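Putative methylthioribose-1-phosphate isomerase (Pyrococcus horikoshii OT3, PDB 6A34) probably catalyses the interconversion of 5-methylthioribose 1-phosphate and 5-methylthioribulose 1-phosphate, a step of the methionine salvage pathway. Local coordinates at residues P14-Y19 with I27-L32; E49-M54 with P60-A65; F68-Y73 with W108-I113; E84-F89 with K115-H120; K97-R100 with N105-W108. All coordinates share one frame; numbering follows the deposited sequence.

In the fold
Contacts 1 to 4 are mostly buried, whereas contact 5 lies nearer the surface. Contact 1 closes the open end of a beta-hairpin and is the polar exception, with a backbone hydrogen bond and a shared water; contacts 2, 3 and 4 join helices through apolar side chains. Helix 59-76 serves contacts 2 and 3, and helix 104-119 serves contacts 3, 4 and 5. Contact 5, nested inside the loop closed by contact 4, lies at the turn of the hairpin formed by helices 82-97 and 104-119, and contact 4 near its far end. Arg100 in contact 5, predicted to bind substrate, also touches contact 2; contact 4 is remote from the predicted site.

Contact 1 (P14-Y19 with I27-L32); sequences PRTVEY and INQRLL
Thr16 and Ile27 are joined by a backbone hydrogen bond, from Ile27 N to Thr16 O at 3.1 Å, with a moderately bent N-H...O angle of 147°. This is the tight side of the contact. Thr16 CG2 lies 3.4 Å from Gln29 NE2, the two side chains crossing at about a right angle. A water next to them accepts from Gln29 NE2 and lies within hydrogen-bonding distance of both carbonyls, 3.1 Å from Thr16 O and 2.7 Å from Ile27 O. The first torsion of Thr16 (chi1 -62°) presents CG2 to the glutamine while OG1 turns to the carbonyls of Ser171 and Thr174. Gln29 OE1 accepts a hydrogen bond from NH1 of Arg57, a predicted substrate-binding residue.

The looser side, nearer the solvent, is van der Waals packing, in which the Ile27 CD1 methyl meets the carbonyl of Pro14, 3.8 Å from Pro14 O, and the partly exposed proline ring, 4.1 Å from Pro14 CG.

The Thr16-Ile27 bond continues the antiparallel pairing of strands 17-20 and 23-27 past the open end of their beta-hairpin. Helix 59-76 packs against it, with Ala61 against Thr16 and Ala65 against Val17; helix 125-157 meets Arg15 through Asp141, and helix 206-217 touches Leu32.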
# COMPACT_ATOMS: atom_id res chain seq x y z
N PRO A 14 4.28 26.13 13.35
CA PRO A 14 3.75 26.44 14.67
C PRO A 14 3.35 25.14 15.38
O PRO A 14 3.27 24.07 14.74
CB PRO A 14 2.45 27.21 14.38
CG PRO A 14 1.99 26.57 13.09
CD PRO A 14 3.27 26.32 12.30
N ARG A 15 3.10 25.24 16.69
CA ARG A 15 2.54 24.16 17.44
C ARG A 15 1.24 23.72 16.76
O ARG A 15 0.55 24.52 16.14
CB ARG A 15 2.41 24.56 18.91
CG ARG A 15 3.66 24.27 19.72
CD ARG A 15 4.09 25.15 20.86
NE ARG A 15 3.67 24.56 22.10
CZ ARG A 15 4.27 24.57 23.29
NH1 ARG A 15 3.50 24.32 24.33
NH2 ARG A 15 5.56 24.76 23.48
N THR A 16 0.99 22.42 16.82
CA THR A 16 -0.19 21.76 16.29
C THR A 16 -1.45 22.32 16.96
O THR A 16 -2.48 22.43 16.34
CB THR A 16 -0.10 20.24 16.52
OG1 THR A 16 1.05 19.78 15.79
CG2 THR A 16 -1.34 19.49 16.11
N VAL A 17 -1.31 22.63 18.25
CA VAL A 17 -2.31 23.24 19.09
C VAL A 17 -1.57 24.24 19.98
O VAL A 17 -0.53 23.85 20.59
CB VAL A 17 -3.04 22.21 19.97
CG1 VAL A 17 -4.18 22.84 20.76
CG2 VAL A 17 -3.57 21.03 19.18
N GLU A 18 -2.13 25.46 20.10
CA GLU A 18 -1.56 26.60 20.88
C GLU A 18 -2.72 27.30 21.62
O GLU A 18 -3.89 27.30 21.16
CB GLU A 18 -0.85 27.56 19.93
CG GLU A 18 0.52 28.05 20.36
CD GLU A 18 1.26 28.68 19.18
OE1 GLU A 18 0.63 29.53 18.51
OE2 GLU A 18 2.43 28.27 18.86
N TYR A 19 -2.42 27.89 22.78
CA TYR A 19 -3.40 28.73 23.51
C TYR A 19 -2.79 30.12 23.74
O TYR A 19 -1.72 30.22 24.32
CB TYR A 19 -3.82 28.09 24.83
CG TYR A 19 -4.89 28.85 25.57
CD1 TYR A 19 -6.18 28.91 25.08
CD2 TYR A 19 -4.62 29.49 26.76
CE1 TYR A 19 -7.17 29.61 25.73
CE2 TYR A 19 -5.61 30.17 27.46
CZ TYR A 19 -6.88 30.24 26.94
OH TYR A 19 -7.87 30.90 27.59
N ILE A 27 -3.69 23.83 13.85
CA ILE A 27 -3.49 23.49 12.47
C ILE A 27 -4.70 22.67 12.03
O ILE A 27 -5.15 21.83 12.78
CB ILE A 27 -2.17 22.74 12.26
CG1 ILE A 27 -0.98 23.64 12.55
CG2 ILE A 27 -2.11 22.17 10.84
CD1 ILE A 27 0.34 22.90 12.58
N ASN A 28 -5.26 22.99 10.85
CA ASN A 28 -6.41 22.27 10.34
C ASN A 28 -5.92 21.08 9.52
O ASN A 28 -5.61 21.21 8.32
CB ASN A 28 -7.35 23.13 9.48
CG ASN A 28 -8.68 22.45 9.27
OD1 ASN A 28 -8.74 21.22 9.14
ND2 ASN A 28 -9.75 23.22 9.33
N GLN A 29 -5.90 19.92 10.18
CA GLN A 29 -5.32 18.71 9.60
C GLN A 29 -6.32 18.07 8.61
O GLN A 29 -5.92 17.16 7.89
CB GLN A 29 -4.89 17.74 10.72
CG GLN A 29 -3.82 18.33 11.65
CD GLN A 29 -3.09 17.29 12.48
OE1 GLN A 29 -2.73 16.23 11.97
NE2 GLN A 29 -2.87 17.59 13.76
N ARG A 30 -7.57 18.56 8.57
CA ARG A 30 -8.54 18.12 7.54
C ARG A 30 -8.26 18.77 6.18
O ARG A 30 -8.64 18.23 5.19
CB ARG A 30 -9.98 18.46 7.92
CG ARG A 30 -10.55 17.58 9.01
CD ARG A 30 -11.57 18.38 9.82
NE ARG A 30 -12.52 19.09 8.98
CZ ARG A 30 -13.61 18.54 8.44
NH1 ARG A 30 -13.91 17.27 8.69
NH2 ARG A 30 -14.38 19.26 7.64
N LEU A 31 -7.62 19.94 6.16
CA LEU A 31 -7.40 20.66 4.90
C LEU A 31 -6.08 20.22 4.25
O LEU A 31 -5.88 20.45 3.07
CB LEU A 31 -7.45 22.17 5.17
CG LEU A 31 -8.80 22.71 5.66
CD1 LEU A 31 -8.76 24.21 5.93
CD2 LEU A 31 -9.92 22.36 4.69
N LEU A 32 -5.19 19.57 5.02
CA LEU A 32 -3.88 19.19 4.50
C LEU A 32 -4.07 18.01 3.55
O LEU A 32 -4.99 17.21 3.74
CB LEU A 32 -2.93 18.85 5.65
CG LEU A 32 -2.47 20.04 6.50
CD1 LEU A 32 -1.68 19.58 7.70
CD2 LEU A 32 -1.68 21.04 5.68
O HOH W 1 -4.20 20.31 14.77

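Contact 2 (E49-M54 with P60-A65); sequences EAIKNM and PAIGAA
Ile51 meets Ile62 and Ala65 through apolar contacts that are spaced rather than tight. Its CG2 branch lies 4.4 Å from Ile62 CG2, methyl against methyl, and its CD1 tip lies 4.4 Å from Ala65 CB. With CG1 beside its backbone N (chi1 -73°), Ile51 splits its two branches between these partners, which stand three residues apart on helix 59-76. The area buried is correspondingly small, 116 Å² over both sides. Met26 of strand 23-27 packs against Ala50 and Ala65, one on each helix.

The hydrogen bonds here belong to the backbone within each segment. Where the chain leaves helix 44-52, Asn53 N reaches Glu49 O at 2.7 Å and Met54 N reaches Ile51 O at 3.1 Å. The positive phi of Met54 (57°), together with two backbone bonds back into the last turn, makes this a Schellman motif that turns the chain out of the helix. Ile51 O also receives a weak hydrogen bond from Arg100 NH2, so a carbonyl near the helix end lies in weak contact with a residue predicted to bind substrate.

The one ion pair, between Lys52 NZ and Glu49 OE1, is long at 3.6 Å and lies on the exposed side of its helix, away from helix 59-76.

Small residues line the partner helix: Ala64 touches Ala140 of helix 125-157, and Ala61 touches Val17. With no polar atom bonded across the interface, the two helices depend here on shape and burial; the Schellman turn and the weak Arg100 bond lie beside the interface, not across it.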
# COMPACT_ATOMS: atom_id res chain seq x y z
N GLU A 49 -16.00 20.41 19.07
CA GLU A 49 -16.36 20.06 17.70
C GLU A 49 -15.08 19.74 16.90
O GLU A 49 -15.05 18.79 16.13
CB GLU A 49 -17.22 21.18 17.11
CG GLU A 49 -17.79 20.89 15.73
CD GLU A 49 -18.59 19.60 15.59
OE1 GLU A 49 -19.24 19.18 16.59
OE2 GLU A 49 -18.56 19.01 14.47
N ALA A 50 -14.01 20.53 17.10
CA ALA A 50 -12.73 20.39 16.38
C ALA A 50 -12.01 19.10 16.78
O ALA A 50 -11.28 18.52 15.99
CB ALA A 50 -11.87 21.60 16.60
N ILE A 51 -12.25 18.60 18.00
CA ILE A 51 -11.76 17.28 18.36
C ILE A 51 -12.58 16.19 17.64
O ILE A 51 -11.99 15.28 17.08
CB ILE A 51 -11.76 17.09 19.89
CG1 ILE A 51 -10.65 17.91 20.55
CG2 ILE A 51 -11.66 15.62 20.26
CD1 ILE A 51 -10.99 18.35 21.95
N LYS A 52 -13.91 16.29 17.69
CA LYS A 52 -14.82 15.32 17.04
C LYS A 52 -14.60 15.27 15.52
O LYS A 52 -14.63 14.20 14.94
CB LYS A 52 -16.29 15.67 17.28
CG LYS A 52 -16.95 15.09 18.52
CD LYS A 52 -18.48 14.93 18.39
CE LYS A 52 -19.15 16.02 17.58
NZ LYS A 52 -20.63 16.03 17.76
N ASN A 53 -14.49 16.46 14.92
CA ASN A 53 -14.11 16.80 13.53
C ASN A 53 -12.79 16.18 13.05
O ASN A 53 -12.54 16.15 11.85
CB ASN A 53 -13.79 18.30 13.40
CG ASN A 53 -14.82 19.04 12.60
OD1 ASN A 53 -15.50 18.42 11.78
ND2 ASN A 53 -14.94 20.34 12.80
N MET A 54 -11.87 15.87 13.99
CA MET A 54 -10.46 15.55 13.70
C MET A 54 -9.75 16.69 12.92
O MET A 54 -8.84 16.46 12.09
CB MET A 54 -10.37 14.20 12.97
CG MET A 54 -11.00 13.09 13.83
SD MET A 54 -10.90 11.41 13.17
CE MET A 54 -12.08 10.57 14.23
N PRO A 60 -1.40 13.19 21.84
CA PRO A 60 -1.01 14.28 22.74
C PRO A 60 -1.54 15.66 22.32
O PRO A 60 -1.79 16.53 23.17
CB PRO A 60 0.53 14.27 22.72
CG PRO A 60 0.93 13.02 21.92
CD PRO A 60 -0.27 12.67 21.06
N ALA A 61 -1.73 15.87 21.01
CA ALA A 61 -2.26 17.13 20.51
C ALA A 61 -3.74 17.26 20.87
O ALA A 61 -4.24 18.36 21.18
CB ALA A 61 -2.05 17.21 19.02
N ILE A 62 -4.44 16.12 20.88
CA ILE A 62 -5.85 16.05 21.26
C ILE A 62 -5.97 16.33 22.76
O ILE A 62 -6.95 16.93 23.19
CB ILE A 62 -6.45 14.68 20.90
CG1 ILE A 62 -6.66 14.55 19.38
CG2 ILE A 62 -7.72 14.38 21.67
CD1 ILE A 62 -6.67 13.11 18.91
N GLY A 63 -5.04 15.78 23.54
CA GLY A 63 -4.99 16.00 24.96
C GLY A 63 -4.81 17.48 25.27
O GLY A 63 -5.56 18.06 26.04
N ALA A 64 -3.85 18.11 24.60
CA ALA A 64 -3.56 19.51 24.85
C ALA A 64 -4.77 20.37 24.45
O ALA A 64 -5.09 21.33 25.16
CB ALA A 64 -2.30 19.94 24.13
N ALA A 65 -5.41 20.02 23.33
CA ALA A 65 -6.55 20.77 22.85
C ALA A 65 -7.64 20.76 23.93
O ALA A 65 -8.21 21.79 24.23
CB ALA A 65 -7.08 20.24 21.54

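Contact 3 (F68-Y73 with W108-I113); sequences FGLALY and WALNRI
Leu70 reaches across from helix 59-76 to Leu110 and Ile113 of helix 104-119, which stand almost one turn apart. Its CB is directed toward that helix, and the first torsion puts CG beside the backbone N, anti to the carbonyl carbon (chi1 -65°). CG approaches Leu110 CD2 at 4.0 Å. At the fork the branches part company. CD1 presses on Leu110 CD2 at 3.4 Å, closer than usual van der Waals contact, with the two leucine side chains crossing at about a right angle.

Leu70 also touches Phe89 and Leu96 of helix 82-97. All three helices, 59-76, 82-97 and 104-119, belong to the mainly helical N-terminal part of the MtnA fold, which also carries a small antiparallel sheet and is distinct from the Rossmann-like part built on the parallel sheet.

The same CD1 also meets Ile113, 3.9 Å from CG2 and 4.1 Å from CB, and here the two side chains slide past each other in opposite directions. The other branch leaves this helix aside: Leu70 CD2 turns to helix 82-97 and lies 3.9 Å from Phe89 CE2.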
# COMPACT_ATOMS: atom_id res chain seq x y z
N PHE A 68 -6.65 22.83 26.90
CA PHE A 68 -6.77 24.25 26.58
C PHE A 68 -8.24 24.68 26.45
O PHE A 68 -8.51 25.85 26.49
CB PHE A 68 -6.01 24.60 25.31
CG PHE A 68 -4.52 24.65 25.52
CD1 PHE A 68 -3.99 25.18 26.68
CD2 PHE A 68 -3.66 24.17 24.56
CE1 PHE A 68 -2.62 25.25 26.87
CE2 PHE A 68 -2.29 24.22 24.76
CZ PHE A 68 -1.78 24.75 25.91
N GLY A 69 -9.14 23.72 26.25
CA GLY A 69 -10.58 23.98 26.27
C GLY A 69 -11.07 24.37 27.66
O GLY A 69 -11.97 25.20 27.79
N LEU A 70 -10.47 23.77 28.69
CA LEU A 70 -10.76 24.15 30.07
C LEU A 70 -10.10 25.48 30.44
O LEU A 70 -10.66 26.25 31.17
CB LEU A 70 -10.31 23.02 31.00
CG LEU A 70 -11.11 21.72 30.80
CD1 LEU A 70 -10.52 20.62 31.64
CD2 LEU A 70 -12.58 21.93 31.15
N ALA A 71 -8.87 25.71 29.96
CA ALA A 71 -8.19 26.99 30.14
C ALA A 71 -9.09 28.09 29.55
O ALA A 71 -9.37 29.08 30.22
CB ALA A 71 -6.85 26.98 29.46
N LEU A 72 -9.56 27.87 28.33
CA LEU A 72 -10.45 28.79 27.65
C LEU A 72 -11.69 29.02 28.53
O LEU A 72 -12.09 30.17 28.76
CB LEU A 72 -10.84 28.26 26.27
CG LEU A 72 -11.79 29.16 25.48
CD1 LEU A 72 -11.08 30.40 24.98
CD2 LEU A 72 -12.39 28.43 24.30
N TYR A 73 -12.26 27.94 29.06
CA TYR A 73 -13.40 28.07 29.93
C TYR A 73 -13.06 28.98 31.10
O TYR A 73 -13.86 29.86 31.47
CB TYR A 73 -13.89 26.72 30.45
CG TYR A 73 -14.93 26.93 31.51
CD1 TYR A 73 -16.21 27.36 31.18
CD2 TYR A 73 -14.60 26.79 32.85
CE1 TYR A 73 -17.15 27.65 32.17
CE2 TYR A 73 -15.52 27.08 33.84
CZ TYR A 73 -16.80 27.51 33.50
OH TYR A 73 -17.67 27.77 34.51
N TRP A 108 -6.66 11.46 30.18
CA TRP A 108 -5.58 11.85 31.09
C TRP A 108 -5.64 13.37 31.33
O TRP A 108 -5.57 13.80 32.46
CB TRP A 108 -4.18 11.48 30.59
CG TRP A 108 -3.86 10.02 30.53
CD1 TRP A 108 -4.42 9.00 31.25
CD2 TRP A 108 -2.83 9.42 29.71
NE1 TRP A 108 -3.84 7.81 30.91
CE2 TRP A 108 -2.86 8.03 29.96
CE3 TRP A 108 -1.91 9.92 28.78
CZ2 TRP A 108 -2.00 7.14 29.31
CZ3 TRP A 108 -1.06 9.04 28.13
CH2 TRP A 108 -1.11 7.67 28.40
N ALA A 109 -5.72 14.16 30.25
CA ALA A 109 -5.50 15.59 30.32
C ALA A 109 -6.61 16.25 31.13
O ALA A 109 -6.32 17.05 32.04
CB ALA A 109 -5.41 16.17 28.93
N LEU A 110 -7.86 15.90 30.80
CA LEU A 110 -9.01 16.45 31.44
C LEU A 110 -9.03 16.08 32.91
O LEU A 110 -9.25 16.93 33.75
CB LEU A 110 -10.29 15.95 30.76
CG LEU A 110 -10.51 16.51 29.36
CD1 LEU A 110 -11.79 15.92 28.75
CD2 LEU A 110 -10.56 18.03 29.38
N ASN A 111 -8.84 14.79 33.20
CA ASN A 111 -8.84 14.29 34.56
C ASN A 111 -7.73 14.92 35.41
O ASN A 111 -7.89 15.08 36.61
CB ASN A 111 -8.68 12.77 34.60
CG ASN A 111 -9.97 12.13 35.03
OD1 ASN A 111 -10.87 11.91 34.22
ND2 ASN A 111 -10.09 11.92 36.34
N ARG A 112 -6.57 15.17 34.81
CA ARG A 112 -5.46 15.83 35.49
C ARG A 112 -5.88 17.23 35.98
O ARG A 112 -5.48 17.66 37.06
CB ARG A 112 -4.29 15.95 34.51
CG ARG A 112 -3.05 16.64 35.06
CD ARG A 112 -1.88 16.55 34.10
NE ARG A 112 -0.78 17.43 34.48
CZ ARG A 112 0.39 17.41 33.89
NH1 ARG A 112 0.56 16.62 32.84
NH2 ARG A 112 1.39 18.15 34.35
N ILE A 113 -6.67 17.94 35.16
CA ILE A 113 -7.10 19.30 35.49
C ILE A 113 -8.27 19.26 36.50
O ILE A 113 -8.20 19.90 37.54
CB ILE A 113 -7.44 20.07 34.22
CG1 ILE A 113 -6.17 20.23 33.38
CG2 ILE A 113 -8.12 21.39 34.56
CD1 ILE A 113 -6.37 21.01 32.11

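Contact 4 (E84-F89 with K115-H120); sequences EFLDGF and KLVEEH
The helical hairpin of 82-97 and 104-119 is pinned near its open end by Val117, which packs between Leu86 and Phe89. The chain order supports the antiparallel assignment: Leu86 lies opposite Val117 by nearest CA atoms, whereas the last turn of the first helix meets the start of the second, so the residue numbers run in opposite directions along the pair. The CA atoms of Leu86 and Val117 are 8.6 Å apart, a spacing bridged by side chains alone.

Val117 divides its two methyls. CG1 lies 3.6 Å from Leu86 CD2 and also stands over one face of the Phe89 ring. CG2 approaches the far end of that ring, 3.9 Å from Phe89 CZ. The ring is brought there by CG standing anti to the backbone N (chi1 170°), which extends it toward the second helix. Ile132 of helix 125-157 also touches Val117, so this valine is packed from a third helix too.

On the outer side of helix 104-119, Lys115 NZ makes a salt bridge of 3.3 Å with Glu119 OE1, its hydrogen bond weak. In the last turn the Val117 carbonyl O accepts from His120 N at 3.1 Å.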
# COMPACT_ATOMS: atom_id res chain seq x y z
N GLU A 84 -21.08 28.76 40.73
CA GLU A 84 -21.38 28.87 39.28
C GLU A 84 -20.18 28.42 38.43
O GLU A 84 -20.37 27.78 37.41
CB GLU A 84 -21.69 30.30 38.86
CG GLU A 84 -23.11 30.75 39.12
CD GLU A 84 -23.36 32.21 38.79
OE1 GLU A 84 -24.23 32.79 39.44
OE2 GLU A 84 -22.67 32.77 37.88
N PHE A 85 -18.96 28.78 38.86
CA PHE A 85 -17.81 28.61 38.02
C PHE A 85 -17.50 27.11 37.92
O PHE A 85 -17.26 26.61 36.83
CB PHE A 85 -16.59 29.38 38.54
CG PHE A 85 -15.35 29.06 37.75
CD1 PHE A 85 -15.15 29.63 36.50
CD2 PHE A 85 -14.45 28.11 38.19
CE1 PHE A 85 -14.03 29.32 35.76
CE2 PHE A 85 -13.34 27.79 37.44
CZ PHE A 85 -13.12 28.39 36.23
N LEU A 86 -17.50 26.45 39.08
CA LEU A 86 -17.25 25.04 39.20
C LEU A 86 -18.34 24.23 38.48
O LEU A 86 -18.01 23.24 37.86
CB LEU A 86 -17.15 24.64 40.67
CG LEU A 86 -15.89 25.12 41.38
CD1 LEU A 86 -15.85 24.63 42.84
CD2 LEU A 86 -14.64 24.71 40.61
N ASP A 87 -19.60 24.66 38.57
CA ASP A 87 -20.69 24.00 37.85
C ASP A 87 -20.38 24.07 36.36
O ASP A 87 -20.44 23.06 35.69
CB ASP A 87 -22.08 24.59 38.15
CG ASP A 87 -22.62 24.28 39.55
OD1 ASP A 87 -21.91 23.58 40.33
OD2 ASP A 87 -23.74 24.76 39.87
N GLY A 88 -20.04 25.28 35.88
CA GLY A 88 -19.68 25.50 34.47
C GLY A 88 -18.47 24.68 34.07
O GLY A 88 -18.42 24.12 32.98
N PHE A 89 -17.49 24.60 34.97
CA PHE A 89 -16.28 23.85 34.72
C PHE A 89 -16.60 22.36 34.51
O PHE A 89 -16.06 21.71 33.60
CB PHE A 89 -15.29 24.00 35.86
CG PHE A 89 -14.13 23.05 35.75
CD1 PHE A 89 -14.22 21.78 36.29
CD2 PHE A 89 -12.98 23.42 35.08
CE1 PHE A 89 -13.17 20.89 36.16
CE2 PHE A 89 -11.91 22.55 34.98
CZ PHE A 89 -12.02 21.27 35.50
N LYS A 115 -8.93 16.96 38.58
CA LYS A 115 -8.43 16.50 39.88
C LYS A 115 -7.71 17.65 40.59
O LYS A 115 -7.84 17.80 41.79
CB LYS A 115 -7.47 15.31 39.74
CG LYS A 115 -7.45 14.30 40.89
CD LYS A 115 -8.09 14.81 42.19
CE LYS A 115 -8.40 13.73 43.21
NZ LYS A 115 -7.39 13.72 44.30
N LEU A 116 -6.92 18.44 39.86
CA LEU A 116 -6.24 19.63 40.44
C LEU A 116 -7.26 20.63 41.01
O LEU A 116 -7.05 21.18 42.07
CB LEU A 116 -5.37 20.27 39.36
CG LEU A 116 -4.55 21.47 39.80
CD1 LEU A 116 -3.35 21.01 40.62
CD2 LEU A 116 -4.10 22.28 38.59
N VAL A 117 -8.38 20.83 40.31
CA VAL A 117 -9.40 21.81 40.66
C VAL A 117 -10.16 21.37 41.93
O VAL A 117 -10.39 22.21 42.80
CB VAL A 117 -10.38 22.02 39.50
CG1 VAL A 117 -11.63 22.76 39.94
CG2 VAL A 117 -9.71 22.72 38.34
N GLU A 118 -10.54 20.08 42.02
CA GLU A 118 -11.16 19.45 43.23
C GLU A 118 -10.26 19.54 44.48
O GLU A 118 -10.72 19.73 45.61
CB GLU A 118 -11.48 17.99 42.93
CG GLU A 118 -12.54 17.81 41.85
CD GLU A 118 -12.96 16.37 41.54
OE1 GLU A 118 -12.18 15.44 41.84
OE2 GLU A 118 -14.08 16.20 41.01
N GLU A 119 -8.96 19.38 44.27
CA GLU A 119 -7.95 19.49 45.30
C GLU A 119 -7.80 20.95 45.78
O GLU A 119 -7.32 21.22 46.88
CB GLU A 119 -6.64 18.99 44.69
CG GLU A 119 -5.57 18.65 45.70
CD GLU A 119 -5.46 17.16 45.98
OE1 GLU A 119 -5.48 16.37 45.00
OE2 GLU A 119 -5.38 16.80 47.18
N HIS A 120 -8.16 21.91 44.92
CA HIS A 120 -7.94 23.31 45.20
C HIS A 120 -9.29 24.06 45.24
O HIS A 120 -9.32 25.26 45.13
CB HIS A 120 -6.95 23.88 44.17
CG HIS A 120 -5.54 23.46 44.40
ND1 HIS A 120 -4.61 24.29 44.98
CD2 HIS A 120 -4.90 22.30 44.14
CE1 HIS A 120 -3.46 23.66 45.06
NE2 HIS A 120 -3.61 22.44 44.56

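Contact 5 (K97-R100 with N105-W108); sequences KNTR and NLFW
Lys97 and Phe107 lie side by side and point the same way, the aliphatic end of the lysine running alongside the CE2-CZ end of the ring. Lys97 CE comes to 3.3 Å from Phe107 CE2 and 3.8 Å from Phe107 CZ, approaching the ring obliquely. The lysine chain is fully extended, with CG anti to the backbone N (chi1 -165°), and this carries CE outward to the level of the phenyl end. Its NZ is hydrogen-bonded to Tyr93 OH, which fixes the tip. Replacing Lys97 with an alanine would probably leave the hydroxyl of Tyr93 without this amine partner and strip Phe107 of the methylene chain lying alongside it, leaving its already exposed ring freer to turn.

The second meeting is made by Leu106, whose CB points toward the 97-100 segment and whose CD2 reaches its carbonyls. The 97-100 segment begins the turn of the helical hairpin, where the chain leaves helix 82-97 at Asn98, and 105-108 lies in the first turn of helix 104-119. Leu106 CD2 fits inside this turn, 3.1 Å from Arg100 O, a close approach, and 3.7 Å from Lys97 O.

Thr99 meets the same methyl from another direction, its side chain set obliquely to that of Leu106 and its OG1 3.6 Å from Leu106 CD2. OG1 stands between the backbone N and the carbonyl carbon (chi1 44°) and is hydrogen-bonded to Leu96 O. The side chain of Arg100 leads away from Leu106 and lies about 4 Å from that of Arg57, another predicted substrate-binding residue; its NH2 makes a weak hydrogen bond to Val56 O.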
# COMPACT_ATOMS: atom_id res chain seq x y z
N LYS A 97 -14.98 15.73 27.35
CA LYS A 97 -14.77 14.31 27.61
C LYS A 97 -15.42 13.48 26.49
O LYS A 97 -14.81 12.53 26.00
CB LYS A 97 -15.34 13.94 28.98
CG LYS A 97 -14.90 12.60 29.53
CD LYS A 97 -15.67 12.19 30.76
CE LYS A 97 -14.95 11.10 31.54
NZ LYS A 97 -15.35 11.09 32.97
N ASN A 98 -16.63 13.89 26.07
CA ASN A 98 -17.52 13.12 25.18
C ASN A 98 -17.34 13.57 23.72
O ASN A 98 -18.30 13.78 23.00
CB ASN A 98 -18.98 13.25 25.64
CG ASN A 98 -19.15 12.94 27.12
OD1 ASN A 98 -19.79 13.70 27.84
ND2 ASN A 98 -18.58 11.84 27.58
N THR A 99 -16.09 13.73 23.29
CA THR A 99 -15.80 14.02 21.89
C THR A 99 -15.36 12.71 21.23
O THR A 99 -15.99 12.23 20.30
CB THR A 99 -14.77 15.15 21.76
OG1 THR A 99 -13.73 14.91 22.70
CG2 THR A 99 -15.38 16.52 21.97
N ARG A 100 -14.27 12.15 21.77
CA ARG A 100 -13.76 10.82 21.46
C ARG A 100 -13.56 10.12 22.81
O ARG A 100 -12.47 10.19 23.38
CB ARG A 100 -12.49 10.90 20.62
CG ARG A 100 -12.74 11.05 19.12
CD ARG A 100 -11.91 12.14 18.45
NE ARG A 100 -10.70 11.65 17.80
CZ ARG A 100 -9.80 12.42 17.18
NH1 ARG A 100 -8.94 11.86 16.34
NH2 ARG A 100 -9.76 13.74 17.37
N ASN A 105 -5.27 10.10 25.86
CA ASN A 105 -4.58 11.31 26.35
C ASN A 105 -5.59 12.40 26.70
O ASN A 105 -5.33 13.17 27.61
CB ASN A 105 -3.59 11.90 25.35
CG ASN A 105 -2.29 11.13 25.27
OD1 ASN A 105 -1.22 11.71 25.42
ND2 ASN A 105 -2.38 9.83 25.05
N LEU A 106 -6.69 12.44 25.94
CA LEU A 106 -7.88 13.26 26.19
C LEU A 106 -8.32 13.10 27.66
O LEU A 106 -8.42 14.10 28.38
CB LEU A 106 -8.99 12.81 25.25
CG LEU A 106 -10.34 13.50 25.44
CD1 LEU A 106 -10.24 14.96 25.11
CD2 LEU A 106 -11.40 12.86 24.57
N PHE A 107 -8.54 11.85 28.07
CA PHE A 107 -9.00 11.50 29.39
C PHE A 107 -7.91 11.88 30.40
O PHE A 107 -8.21 12.53 31.37
CB PHE A 107 -9.35 10.01 29.48
CG PHE A 107 -10.28 9.64 30.61
CD1 PHE A 107 -9.83 9.63 31.93
CD2 PHE A 107 -11.61 9.32 30.37
CE1 PHE A 107 -10.69 9.30 32.97
CE2 PHE A 107 -12.46 8.98 31.41
CZ PHE A 107 -12.00 8.98 32.72
N TRP A 108 -6.66 11.46 30.18
CA TRP A 108 -5.58 11.85 31.09
C TRP A 108 -5.64 13.37 31.33
O TRP A 108 -5.57 13.80 32.46
CB TRP A 108 -4.18 11.48 30.59
CG TRP A 108 -3.86 10.02 30.53
CD1 TRP A 108 -4.42 9.00 31.25
CD2 TRP A 108 -2.83 9.42 29.71
NE1 TRP A 108 -3.84 7.81 30.91
CE2 TRP A 108 -2.86 8.03 29.96
CE3 TRP A 108 -1.91 9.92 28.78
CZ2 TRP A 108 -2.00 7.14 29.31
CZ3 TRP A 108 -1.06 9.04 28.13
CH2 TRP A 108 -1.11 7.67 28.40